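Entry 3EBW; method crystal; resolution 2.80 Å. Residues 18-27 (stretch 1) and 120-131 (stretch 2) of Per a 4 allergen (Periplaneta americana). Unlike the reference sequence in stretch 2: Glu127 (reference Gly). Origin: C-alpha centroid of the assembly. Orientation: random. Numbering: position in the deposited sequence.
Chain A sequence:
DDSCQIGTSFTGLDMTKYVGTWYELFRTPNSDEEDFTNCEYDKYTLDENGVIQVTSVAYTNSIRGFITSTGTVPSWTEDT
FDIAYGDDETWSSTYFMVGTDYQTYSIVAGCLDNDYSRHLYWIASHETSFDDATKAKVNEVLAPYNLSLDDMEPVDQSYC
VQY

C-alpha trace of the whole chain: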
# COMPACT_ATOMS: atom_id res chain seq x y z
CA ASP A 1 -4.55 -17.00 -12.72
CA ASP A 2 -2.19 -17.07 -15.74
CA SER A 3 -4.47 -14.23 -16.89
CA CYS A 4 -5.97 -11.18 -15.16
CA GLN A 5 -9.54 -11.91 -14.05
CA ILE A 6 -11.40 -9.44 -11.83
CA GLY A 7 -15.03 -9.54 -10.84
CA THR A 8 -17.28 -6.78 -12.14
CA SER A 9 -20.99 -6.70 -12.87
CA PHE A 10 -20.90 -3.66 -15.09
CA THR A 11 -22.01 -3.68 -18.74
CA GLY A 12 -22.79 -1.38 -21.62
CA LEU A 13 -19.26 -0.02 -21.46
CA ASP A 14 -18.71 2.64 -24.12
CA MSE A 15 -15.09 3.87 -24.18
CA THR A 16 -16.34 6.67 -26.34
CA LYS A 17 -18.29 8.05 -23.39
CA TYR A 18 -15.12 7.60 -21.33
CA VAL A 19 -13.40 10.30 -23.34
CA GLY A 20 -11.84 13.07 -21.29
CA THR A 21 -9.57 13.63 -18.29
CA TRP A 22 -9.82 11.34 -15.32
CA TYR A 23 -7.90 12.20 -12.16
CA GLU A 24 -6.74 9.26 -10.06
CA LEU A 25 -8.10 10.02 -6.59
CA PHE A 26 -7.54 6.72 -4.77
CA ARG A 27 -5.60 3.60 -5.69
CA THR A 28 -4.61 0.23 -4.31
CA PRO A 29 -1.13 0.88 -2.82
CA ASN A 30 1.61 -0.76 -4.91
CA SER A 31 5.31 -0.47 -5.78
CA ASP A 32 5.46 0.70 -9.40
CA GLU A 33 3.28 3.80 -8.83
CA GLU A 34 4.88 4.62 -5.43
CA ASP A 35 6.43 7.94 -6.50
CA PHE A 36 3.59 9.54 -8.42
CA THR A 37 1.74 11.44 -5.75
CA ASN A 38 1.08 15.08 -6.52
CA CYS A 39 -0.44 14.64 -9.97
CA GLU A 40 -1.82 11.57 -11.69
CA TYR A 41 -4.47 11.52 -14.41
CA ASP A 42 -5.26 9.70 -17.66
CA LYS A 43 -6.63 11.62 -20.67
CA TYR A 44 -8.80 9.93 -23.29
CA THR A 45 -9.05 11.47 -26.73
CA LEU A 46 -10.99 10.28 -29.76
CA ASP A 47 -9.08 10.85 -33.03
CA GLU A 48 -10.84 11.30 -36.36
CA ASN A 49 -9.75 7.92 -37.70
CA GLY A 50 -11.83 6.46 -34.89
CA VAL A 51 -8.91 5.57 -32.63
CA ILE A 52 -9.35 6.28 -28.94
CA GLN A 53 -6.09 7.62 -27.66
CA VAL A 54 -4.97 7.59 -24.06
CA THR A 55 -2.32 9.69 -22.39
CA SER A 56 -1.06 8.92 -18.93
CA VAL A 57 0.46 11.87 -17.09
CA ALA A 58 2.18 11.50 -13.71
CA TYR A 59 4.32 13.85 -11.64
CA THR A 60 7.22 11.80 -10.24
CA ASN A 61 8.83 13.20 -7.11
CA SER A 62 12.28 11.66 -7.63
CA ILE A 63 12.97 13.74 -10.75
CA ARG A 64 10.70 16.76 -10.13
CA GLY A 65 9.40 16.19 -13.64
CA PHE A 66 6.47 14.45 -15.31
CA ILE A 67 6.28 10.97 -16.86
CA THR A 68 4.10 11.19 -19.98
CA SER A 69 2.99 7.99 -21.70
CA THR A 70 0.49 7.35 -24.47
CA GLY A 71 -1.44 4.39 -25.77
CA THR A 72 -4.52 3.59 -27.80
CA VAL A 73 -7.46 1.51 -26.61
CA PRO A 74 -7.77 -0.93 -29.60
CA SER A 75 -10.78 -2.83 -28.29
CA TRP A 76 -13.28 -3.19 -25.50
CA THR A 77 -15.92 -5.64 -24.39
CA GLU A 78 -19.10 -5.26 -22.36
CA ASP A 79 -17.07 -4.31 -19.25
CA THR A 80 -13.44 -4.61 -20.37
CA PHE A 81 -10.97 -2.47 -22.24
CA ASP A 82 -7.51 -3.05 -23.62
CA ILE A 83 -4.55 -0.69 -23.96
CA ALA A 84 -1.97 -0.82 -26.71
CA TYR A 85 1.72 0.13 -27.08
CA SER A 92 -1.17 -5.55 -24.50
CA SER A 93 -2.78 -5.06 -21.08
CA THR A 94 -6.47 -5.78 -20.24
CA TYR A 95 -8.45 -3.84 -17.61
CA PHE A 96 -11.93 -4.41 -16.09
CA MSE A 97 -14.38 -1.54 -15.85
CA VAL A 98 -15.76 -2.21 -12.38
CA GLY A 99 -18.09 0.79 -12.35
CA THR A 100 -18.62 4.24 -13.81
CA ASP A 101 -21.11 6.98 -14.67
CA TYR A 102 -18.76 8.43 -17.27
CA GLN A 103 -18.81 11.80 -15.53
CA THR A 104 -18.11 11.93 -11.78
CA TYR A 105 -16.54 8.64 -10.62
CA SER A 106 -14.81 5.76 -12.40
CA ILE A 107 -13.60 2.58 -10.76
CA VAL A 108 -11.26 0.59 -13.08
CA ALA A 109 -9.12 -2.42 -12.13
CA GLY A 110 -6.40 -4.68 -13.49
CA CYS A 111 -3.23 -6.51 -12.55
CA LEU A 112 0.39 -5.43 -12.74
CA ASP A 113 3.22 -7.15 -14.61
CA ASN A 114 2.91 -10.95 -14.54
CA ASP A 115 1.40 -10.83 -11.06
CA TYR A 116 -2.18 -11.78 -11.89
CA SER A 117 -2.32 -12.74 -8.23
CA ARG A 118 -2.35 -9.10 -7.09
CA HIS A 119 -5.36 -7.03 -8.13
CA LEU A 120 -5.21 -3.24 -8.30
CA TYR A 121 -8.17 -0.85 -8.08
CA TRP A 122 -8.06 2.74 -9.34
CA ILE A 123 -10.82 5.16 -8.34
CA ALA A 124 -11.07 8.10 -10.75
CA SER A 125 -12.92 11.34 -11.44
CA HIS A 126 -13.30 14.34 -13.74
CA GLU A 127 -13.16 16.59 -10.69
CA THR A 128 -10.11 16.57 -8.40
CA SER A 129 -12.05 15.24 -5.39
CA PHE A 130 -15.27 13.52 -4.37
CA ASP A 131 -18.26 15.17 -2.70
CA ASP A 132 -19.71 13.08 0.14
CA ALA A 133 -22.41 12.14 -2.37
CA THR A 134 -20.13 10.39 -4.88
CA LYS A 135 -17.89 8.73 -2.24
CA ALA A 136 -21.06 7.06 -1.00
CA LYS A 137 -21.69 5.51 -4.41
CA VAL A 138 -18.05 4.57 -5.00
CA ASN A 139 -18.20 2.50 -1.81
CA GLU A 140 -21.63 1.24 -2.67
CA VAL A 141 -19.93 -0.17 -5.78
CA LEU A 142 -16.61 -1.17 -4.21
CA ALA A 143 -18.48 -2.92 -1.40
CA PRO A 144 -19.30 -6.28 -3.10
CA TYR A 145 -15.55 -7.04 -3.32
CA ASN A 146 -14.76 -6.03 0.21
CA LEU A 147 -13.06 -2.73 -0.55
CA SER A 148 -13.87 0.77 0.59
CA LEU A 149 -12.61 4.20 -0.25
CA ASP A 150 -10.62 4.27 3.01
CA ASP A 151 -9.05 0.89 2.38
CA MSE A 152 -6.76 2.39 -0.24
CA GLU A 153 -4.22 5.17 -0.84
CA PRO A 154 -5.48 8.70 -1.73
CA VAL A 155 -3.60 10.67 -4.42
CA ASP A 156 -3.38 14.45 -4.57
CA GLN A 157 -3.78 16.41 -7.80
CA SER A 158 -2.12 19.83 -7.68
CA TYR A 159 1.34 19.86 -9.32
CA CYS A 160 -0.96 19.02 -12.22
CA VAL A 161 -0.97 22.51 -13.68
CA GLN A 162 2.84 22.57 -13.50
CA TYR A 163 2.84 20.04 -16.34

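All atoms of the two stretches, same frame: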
# COMPACT_ATOMS: atom_id res chain seq x y z
N TYR A 18 -16.15 7.54 -22.35
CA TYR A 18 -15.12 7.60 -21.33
C TYR A 18 -14.09 8.65 -21.71
O TYR A 18 -13.13 8.87 -20.99
CB TYR A 18 -14.43 6.25 -21.22
CG TYR A 18 -13.74 6.07 -19.89
CD1 TYR A 18 -14.48 5.85 -18.73
CD2 TYR A 18 -12.35 6.16 -19.78
CE1 TYR A 18 -13.86 5.72 -17.50
CE2 TYR A 18 -11.73 6.04 -18.57
CZ TYR A 18 -12.48 5.82 -17.42
OH TYR A 18 -11.86 5.75 -16.19
N VAL A 19 -14.30 9.27 -22.86
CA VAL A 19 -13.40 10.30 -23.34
C VAL A 19 -13.21 11.35 -22.25
O VAL A 19 -14.06 11.50 -21.38
CB VAL A 19 -13.96 10.96 -24.64
CG1 VAL A 19 -13.63 12.44 -24.69
CG2 VAL A 19 -13.38 10.25 -25.87
N GLY A 20 -12.09 12.05 -22.29
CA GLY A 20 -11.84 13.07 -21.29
C GLY A 20 -10.65 12.88 -20.36
O GLY A 20 -9.75 12.08 -20.62
N THR A 21 -10.65 13.65 -19.27
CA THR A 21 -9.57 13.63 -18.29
C THR A 21 -10.03 13.10 -16.95
O THR A 21 -10.86 13.71 -16.27
CB THR A 21 -9.00 15.04 -18.08
OG1 THR A 21 -8.38 15.47 -19.30
CG2 THR A 21 -7.95 15.04 -16.97
N TRP A 22 -9.48 11.95 -16.58
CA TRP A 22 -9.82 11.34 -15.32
C TRP A 22 -8.67 11.44 -14.32
O TRP A 22 -7.57 10.94 -14.56
CB TRP A 22 -10.19 9.87 -15.53
CG TRP A 22 -11.43 9.65 -16.30
CD1 TRP A 22 -11.54 9.49 -17.65
CD2 TRP A 22 -12.77 9.60 -15.78
NE1 TRP A 22 -12.86 9.33 -18.00
CE2 TRP A 22 -13.64 9.40 -16.88
CE3 TRP A 22 -13.32 9.70 -14.49
CZ2 TRP A 22 -15.02 9.30 -16.73
CZ3 TRP A 22 -14.70 9.61 -14.35
CH2 TRP A 22 -15.54 9.41 -15.46
N TYR A 23 -8.92 12.09 -13.19
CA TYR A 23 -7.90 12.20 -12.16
C TYR A 23 -7.96 10.98 -11.24
O TYR A 23 -9.03 10.53 -10.84
CB TYR A 23 -8.10 13.48 -11.33
CG TYR A 23 -7.93 14.76 -12.12
CD1 TYR A 23 -6.73 15.09 -12.73
CD2 TYR A 23 -9.01 15.62 -12.31
CE1 TYR A 23 -6.61 16.23 -13.51
CE2 TYR A 23 -8.90 16.77 -13.09
CZ TYR A 23 -7.71 17.06 -13.68
OH TYR A 23 -7.65 18.18 -14.47
N GLU A 24 -6.79 10.42 -10.93
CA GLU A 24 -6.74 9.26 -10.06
C GLU A 24 -6.81 9.74 -8.61
O GLU A 24 -5.86 10.30 -8.10
CB GLU A 24 -5.45 8.48 -10.32
CG GLU A 24 -5.27 7.27 -9.45
CD GLU A 24 -4.24 6.30 -10.02
OE1 GLU A 24 -3.77 5.42 -9.28
OE2 GLU A 24 -3.90 6.43 -11.23
N LEU A 25 -7.95 9.55 -7.95
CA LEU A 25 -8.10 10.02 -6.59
C LEU A 25 -7.74 9.03 -5.48
O LEU A 25 -7.34 9.45 -4.40
CB LEU A 25 -9.50 10.55 -6.39
CG LEU A 25 -9.85 11.63 -7.40
CD1 LEU A 25 -11.18 12.31 -7.01
CD2 LEU A 25 -8.69 12.63 -7.51
N PHE A 26 -7.91 7.74 -5.74
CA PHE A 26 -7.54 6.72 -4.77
C PHE A 26 -7.00 5.57 -5.59
O PHE A 26 -7.33 5.45 -6.76
CB PHE A 26 -8.74 6.25 -3.97
CG PHE A 26 -9.41 7.34 -3.22
CD1 PHE A 26 -10.19 8.26 -3.89
CD2 PHE A 26 -9.26 7.45 -1.85
CE1 PHE A 26 -10.82 9.29 -3.19
CE2 PHE A 26 -9.88 8.46 -1.15
CZ PHE A 26 -10.66 9.38 -1.81
N ARG A 27 -6.17 4.73 -4.98
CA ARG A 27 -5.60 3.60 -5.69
C ARG A 27 -5.15 2.55 -4.70
O ARG A 27 -4.86 2.86 -3.54
CB ARG A 27 -4.38 4.03 -6.49
CG ARG A 27 -3.19 4.39 -5.61
CD ARG A 27 -1.87 4.47 -6.34
NE ARG A 27 -1.52 5.84 -6.69
CZ ARG A 27 -0.36 6.42 -6.39
NH1 ARG A 27 0.58 5.76 -5.72
NH2 ARG A 27 -0.13 7.68 -6.75
N LEU A 120 -5.39 -4.65 -8.62
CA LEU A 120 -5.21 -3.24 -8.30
C LEU A 120 -6.47 -2.46 -8.67
O LEU A 120 -6.96 -2.59 -9.78
CB LEU A 120 -4.02 -2.65 -9.08
CG LEU A 120 -2.56 -3.11 -8.92
CD1 LEU A 120 -2.09 -2.93 -7.50
CD2 LEU A 120 -2.43 -4.55 -9.28
N TYR A 121 -7.00 -1.67 -7.74
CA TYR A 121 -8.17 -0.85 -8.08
C TYR A 121 -7.77 0.61 -8.17
O TYR A 121 -6.94 1.06 -7.41
CB TYR A 121 -9.30 -1.00 -7.04
CG TYR A 121 -9.92 -2.37 -7.03
CD1 TYR A 121 -11.24 -2.56 -7.45
CD2 TYR A 121 -9.19 -3.49 -6.65
CE1 TYR A 121 -11.81 -3.80 -7.47
CE2 TYR A 121 -9.74 -4.74 -6.67
CZ TYR A 121 -11.06 -4.90 -7.08
OH TYR A 121 -11.64 -6.14 -7.06
N TRP A 122 -8.35 1.33 -9.13
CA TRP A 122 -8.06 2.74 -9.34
C TRP A 122 -9.39 3.48 -9.35
O TRP A 122 -10.26 3.21 -10.17
CB TRP A 122 -7.29 2.92 -10.65
CG TRP A 122 -5.89 2.35 -10.64
CD1 TRP A 122 -4.79 2.88 -10.02
CD2 TRP A 122 -5.42 1.14 -11.29
NE1 TRP A 122 -3.67 2.08 -10.23
CE2 TRP A 122 -4.03 1.01 -11.01
CE3 TRP A 122 -6.04 0.16 -12.07
CZ2 TRP A 122 -3.26 -0.04 -11.48
CZ3 TRP A 122 -5.25 -0.90 -12.54
CH2 TRP A 122 -3.88 -0.99 -12.24
N ILE A 123 -9.57 4.40 -8.42
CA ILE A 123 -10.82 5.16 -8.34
C ILE A 123 -10.51 6.47 -9.02
O ILE A 123 -9.51 7.11 -8.69
CB ILE A 123 -11.26 5.35 -6.84
CG1 ILE A 123 -11.76 4.02 -6.25
CG2 ILE A 123 -12.41 6.33 -6.75
CD1 ILE A 123 -10.74 2.92 -6.24
N ALA A 124 -11.33 6.87 -9.98
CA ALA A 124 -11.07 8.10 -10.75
C ALA A 124 -12.22 9.11 -10.88
O ALA A 124 -13.37 8.80 -10.63
CB ALA A 124 -10.55 7.71 -12.14
N SER A 125 -11.90 10.32 -11.29
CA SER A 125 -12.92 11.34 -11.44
C SER A 125 -12.54 12.46 -12.39
O SER A 125 -11.35 12.62 -12.73
CB SER A 125 -13.26 11.94 -10.07
OG SER A 125 -14.18 13.00 -10.21
N HIS A 126 -13.54 13.22 -12.84
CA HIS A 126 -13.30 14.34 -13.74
C HIS A 126 -12.93 15.54 -12.88
O HIS A 126 -12.19 16.42 -13.31
CB HIS A 126 -14.55 14.65 -14.57
CG HIS A 126 -14.72 13.75 -15.76
ND1 HIS A 126 -13.81 13.71 -16.79
CD2 HIS A 126 -15.68 12.85 -16.07
CE1 HIS A 126 -14.20 12.82 -17.68
NE2 HIS A 126 -15.33 12.29 -17.27
N GLU A 127 -13.45 15.54 -11.66
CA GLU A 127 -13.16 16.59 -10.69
C GLU A 127 -11.80 16.20 -10.09
O GLU A 127 -11.15 15.29 -10.58
CB GLU A 127 -14.22 16.57 -9.60
CG GLU A 127 -15.62 16.71 -10.14
CD GLU A 127 -15.81 18.02 -10.86
OE1 GLU A 127 -15.69 19.08 -10.20
OE2 GLU A 127 -16.08 18.00 -12.08
N THR A 128 -11.38 16.90 -9.05
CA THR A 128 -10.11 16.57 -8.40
C THR A 128 -10.40 16.08 -7.00
O THR A 128 -9.49 16.01 -6.19
CB THR A 128 -9.18 17.77 -8.28
OG1 THR A 128 -9.93 18.89 -7.80
CG2 THR A 128 -8.54 18.09 -9.62
N SER A 129 -11.65 15.73 -6.72
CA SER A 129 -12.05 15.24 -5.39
C SER A 129 -13.52 14.84 -5.37
O SER A 129 -14.31 15.33 -6.17
CB SER A 129 -11.83 16.31 -4.34
OG SER A 129 -12.49 17.51 -4.71
N PHE A 130 -13.89 13.96 -4.45
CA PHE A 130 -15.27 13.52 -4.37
C PHE A 130 -16.12 14.26 -3.33
O PHE A 130 -15.64 14.58 -2.25
CB PHE A 130 -15.34 12.02 -4.02
CG PHE A 130 -14.79 11.11 -5.09
CD1 PHE A 130 -15.01 11.37 -6.44
CD2 PHE A 130 -14.13 9.94 -4.73
CE1 PHE A 130 -14.56 10.48 -7.40
CE2 PHE A 130 -13.69 9.07 -5.69
CZ PHE A 130 -13.90 9.33 -7.03
N ASP A 131 -17.37 14.54 -3.66
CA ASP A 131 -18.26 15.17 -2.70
C ASP A 131 -18.84 13.99 -1.92
O ASP A 131 -18.95 12.89 -2.47
CB ASP A 131 -19.37 15.98 -3.39
CG ASP A 131 -20.19 15.15 -4.36
OD1 ASP A 131 -21.06 15.73 -5.06
OD2 ASP A 131 -19.99 13.92 -4.44

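Residues 20-27 and 120-125 form two neighbouring antiparallel strands; the residues that touch are at least 94 apart in sequence. Their axes approach to 4.4 Å, and their N-to-C directions differ by 132°, so the pair is strongly twisted.

Tyr23 and Ser125 make a hydrogen-bonded pair. Tyr23 N donates to Ser125 O at 2.5 Å, and Ser125 N returns a bond to Tyr23 O at 2.9 Å. Glu24 faces Ala124 without such bonds. A beta bulge follows, shifting the register by one. At the bulge Ile123 O accepts from two successive amides: Leu25 N at 3.0 Å and, weakly, Phe26 N at 3.4 Å. Ile123 N then donates to Phe26 O at 3.0 Å, and Arg27 lies opposite Trp122.

At the bulge the Leu25 CA-to-CB bond points toward stretch 2. There Leu25 CD1 sits over the face of the Phe130 ring, 3.9 Å from its centroid. The Phe26 and Phe130 rings meet rim to rim with nearly parallel planes; Phe26 CE1 is 3.7 Å from Phe130 CD2. Phe26 CB also packs on Ile123 CB at 3.9 Å, an apolar contact on the face shared with Tyr23 and Ser125.

Glu24, Ala124, Arg27 and Trp122 point to the other face. Arg27 CB, at the aliphatic base of a side chain whose end leads away, lies 3.7 Å from Trp122 CD1. Within stretch 1, Arg27 NE and Glu24 OE1 form a salt bridge at 3.5 Å, although the position of OE1 is less certain.

Past the strand end, His126 NE2 lies over one face of the Trp22 ring; the rings are oblique, 37° between planes. His126 ND1 donates a weak hydrogen bond to Thr21 O at 3.0 Å. Trp22 NE1 bonds to Tyr18 O at 3.0 Å. Thr128 CG2 makes a CH-pi contact over the Tyr23 ring, 4.0 Å from its centroid. Gly20 leaves room for the imidazole: a CB there would clash with His126 CE1.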